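Local atomic coordinates of beta-galactosidase (Geobacillus stearothermophilus, PDB entry 4OIF), a protein that probably hydrolyses terminal non-reducing beta-D-galactose residues in beta-D-galactosides and binds a zinc ion. Residues A[151-156]-A[248-253]. Residues are numbered along the deposited sequence; the frame is centred on the assembly and turned at random.
Sequences LMWHVS and PHIPIT
With CG beside its backbone N (chi1 -70°), Trp153 swings its indole across Ile250, whose branch CG2, anti to the backbone N, approaches the pyrrole part of the ring obliquely, 3.3 Å from Trp153 CD1. The ring also touches Ile252 through CG1, while its NE1 donates to Thr247 OG1, a bond that fixes how the indole is turned. Farther along the same side, Val155 and Ile252 meet branch to branch, CG2 to CG2 at 3.5 Å. Backbone bonds set this register: Trp153 N donates to Pro251 O (2.9 Å), Thr253 N returns to Trp153 O, and Val155 N reaches Thr253 O, all three nearly straight. One residue thus uses both its N-H and its C=O on flanking residues of the neighbour, the signature of parallel pairing. Strands 150-154 and 252-259 are here adjacent staves of the TIM barrel expected of a GH42 enzyme, and the long connection between them, which ends in helix 218-246, makes a beta-alpha-beta crossover. Leu243 and Arg244 of that helix pack on Trp153 and Ile252, so this is the side of the sheet turned to the helices. Met152 and Thr253 occupy the other side. The Met152 chain, in one of its two conformers, runs extended from a CG anti to the backbone N (chi1 -176°) and bends at its end; there SD lies 3.9 Å from Thr253 CG2, and CG sits near both Pro251 O and the proline ring. Thr253 OG1 bonds to Val280 O, in the loop leading into strand 282-284. Pro251 CD rests 3.4 Å from Leu151 O at the start of the pairing. His154, also directed inward, places its side chain about 5 Å from that of Glu322, the predicted nucleophile, and its ND1 makes a weak bond to Ser156 O, in the plane of the imidazole.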
loop_
_atom_site.group_PDB
_atom_site.type_symbol
_atom_site.label_atom_id
_atom_site.label_comp_id
_atom_site.label_asym_id
_atom_site.label_seq_id
_atom_site.Cartn_x
_atom_site.Cartn_y
_atom_site.Cartn_z
ATOM N N LEU A 151 36.191 -4.997 28.451
ATOM C CA LEU A 151 35.146 -5.093 29.465
ATOM C C LEU A 151 34.143 -6.207 29.214
ATOM O O LEU A 151 33.770 -6.950 30.120
ATOM C CB LEU A 151 34.380 -3.777 29.571
ATOM C CG LEU A 151 33.437 -3.755 30.772
ATOM C CD1 LEU A 151 34.250 -3.650 32.056
ATOM C CD2 LEU A 151 32.415 -2.629 30.677
ATOM N N MET A 152 33.706 -6.307 27.972
ATOM C CA MET A 152 32.600 -7.182 27.620
ATOM C C MET A 152 32.618 -7.468 26.118
ATOM O O MET A 152 33.150 -6.680 25.333
ATOM C CB MET A 152 31.278 -6.532 28.054
ATOM C CG MET A 152 30.005 -7.350 27.865
ATOM S SD MET A 152 28.572 -6.486 28.593
ATOM C CE MET A 152 28.760 -4.855 27.886
ATOM N N TRP A 153 32.064 -8.608 25.728
ATOM C CA TRP A 153 31.898 -8.923 24.328
ATOM C C TRP A 153 30.501 -8.496 23.867
ATOM O O TRP A 153 29.506 -8.732 24.559
ATOM C CB TRP A 153 32.108 -10.413 24.078
ATOM C CG TRP A 153 33.524 -10.873 24.234
ATOM C CD1 TRP A 153 34.049 -11.571 25.276
ATOM C CD2 TRP A 153 34.588 -10.685 23.299
ATOM N NE1 TRP A 153 35.376 -11.824 25.057
ATOM C CE2 TRP A 153 35.733 -11.289 23.848
ATOM C CE3 TRP A 153 34.686 -10.062 22.049
ATOM C CZ2 TRP A 153 36.963 -11.282 23.196
ATOM C CZ3 TRP A 153 35.898 -10.061 21.401
ATOM C CH2 TRP A 153 37.024 -10.666 21.973
ATOM N N HIS A 154 30.456 -7.871 22.693
ATOM C CA HIS A 154 29.233 -7.435 22.030
ATOM C C HIS A 154 29.085 -8.324 20.791
ATOM O O HIS A 154 29.594 -8.009 19.723
ATOM C CB HIS A 154 29.348 -5.929 21.705
ATOM C CG HIS A 154 28.205 -5.339 20.930
ATOM N ND1 HIS A 154 27.763 -5.846 19.723
ATOM C CD2 HIS A 154 27.487 -4.206 21.143
ATOM C CE1 HIS A 154 26.790 -5.080 19.257
ATOM N NE2 HIS A 154 26.610 -4.074 20.094
ATOM N N VAL A 155 28.426 -9.465 20.936
ATOM C CA VAL A 155 28.480 -10.453 19.868
ATOM C C VAL A 155 27.524 -10.123 18.734
ATOM O O VAL A 155 26.298 -10.089 18.915
ATOM C CB VAL A 155 28.196 -11.857 20.398
ATOM C CG1 VAL A 155 28.316 -12.887 19.282
ATOM C CG2 VAL A 155 29.183 -12.177 21.478
ATOM N N SER A 156 28.117 -9.896 17.559
ATOM C CA SER A 156 27.407 -9.460 16.357
ATOM C C SER A 156 26.695 -8.140 16.603
ATOM O O SER A 156 27.138 -7.325 17.415
ATOM C CB SER A 156 26.393 -10.512 15.893
ATOM O OG SER A 156 25.985 -10.241 14.569
ATOM N N PRO A 248 37.000 -16.546 29.367
ATOM C CA PRO A 248 35.843 -17.019 30.141
ATOM C C PRO A 248 35.373 -16.027 31.197
ATOM O O PRO A 248 34.238 -16.114 31.663
ATOM C CB PRO A 248 36.378 -18.285 30.816
ATOM C CG PRO A 248 37.841 -18.021 30.961
ATOM C CD PRO A 248 38.206 -17.337 29.667
ATOM N N HIS A 249 36.251 -15.105 31.573
ATOM C CA HIS A 249 35.990 -14.117 32.603
ATOM C C HIS A 249 35.359 -12.865 31.994
ATOM O O HIS A 249 34.995 -11.920 32.703
ATOM C CB HIS A 249 37.298 -13.761 33.315
ATOM C CG HIS A 249 38.328 -13.160 32.405
ATOM N ND1 HIS A 249 38.801 -13.810 31.283
ATOM C CD2 HIS A 249 38.971 -11.967 32.447
ATOM C CE1 HIS A 249 39.684 -13.041 30.670
ATOM N NE2 HIS A 249 39.809 -11.919 31.359
ATOM N N ILE A 250 35.267 -12.842 30.667
ATOM C CA ILE A 250 34.685 -11.692 29.994
ATOM C C ILE A 250 33.213 -11.939 29.673
ATOM O O ILE A 250 32.878 -12.848 28.918
ATOM C CB ILE A 250 35.442 -11.336 28.708
ATOM C CG1 ILE A 250 36.926 -11.168 29.012
ATOM C CG2 ILE A 250 34.884 -10.034 28.123
ATOM C CD1 ILE A 250 37.238 -9.950 29.880
ATOM N N PRO A 251 32.323 -11.123 30.255
ATOM C CA PRO A 251 30.891 -11.342 30.028
ATOM C C PRO A 251 30.498 -11.113 28.565
ATOM O O PRO A 251 31.053 -10.266 27.878
ATOM C CB PRO A 251 30.222 -10.317 30.956
ATOM C CG PRO A 251 31.244 -9.246 31.132
ATOM C CD PRO A 251 32.585 -9.933 31.083
ATOM N N ILE A 252 29.537 -11.892 28.097
ATOM C CA ILE A 252 29.095 -11.835 26.716
ATOM C C ILE A 252 27.662 -11.336 26.634
ATOM O O ILE A 252 26.785 -11.842 27.353
ATOM C CB ILE A 252 29.180 -13.226 26.056
ATOM C CG1 ILE A 252 30.641 -13.689 25.955
ATOM C CG2 ILE A 252 28.475 -13.212 24.693
ATOM C CD1 ILE A 252 30.822 -15.176 25.566
ATOM N N THR A 253 27.409 -10.350 25.774
ATOM C CA THR A 253 26.024 -9.964 25.491
ATOM C C THR A 253 25.792 -9.803 24.006
ATOM O O THR A 253 26.736 -9.819 23.222
ATOM C CB THR A 253 25.623 -8.654 26.183
ATOM O OG1 THR A 253 24.199 -8.488 26.100
ATOM C CG2 THR A 253 26.311 -7.467 25.526
#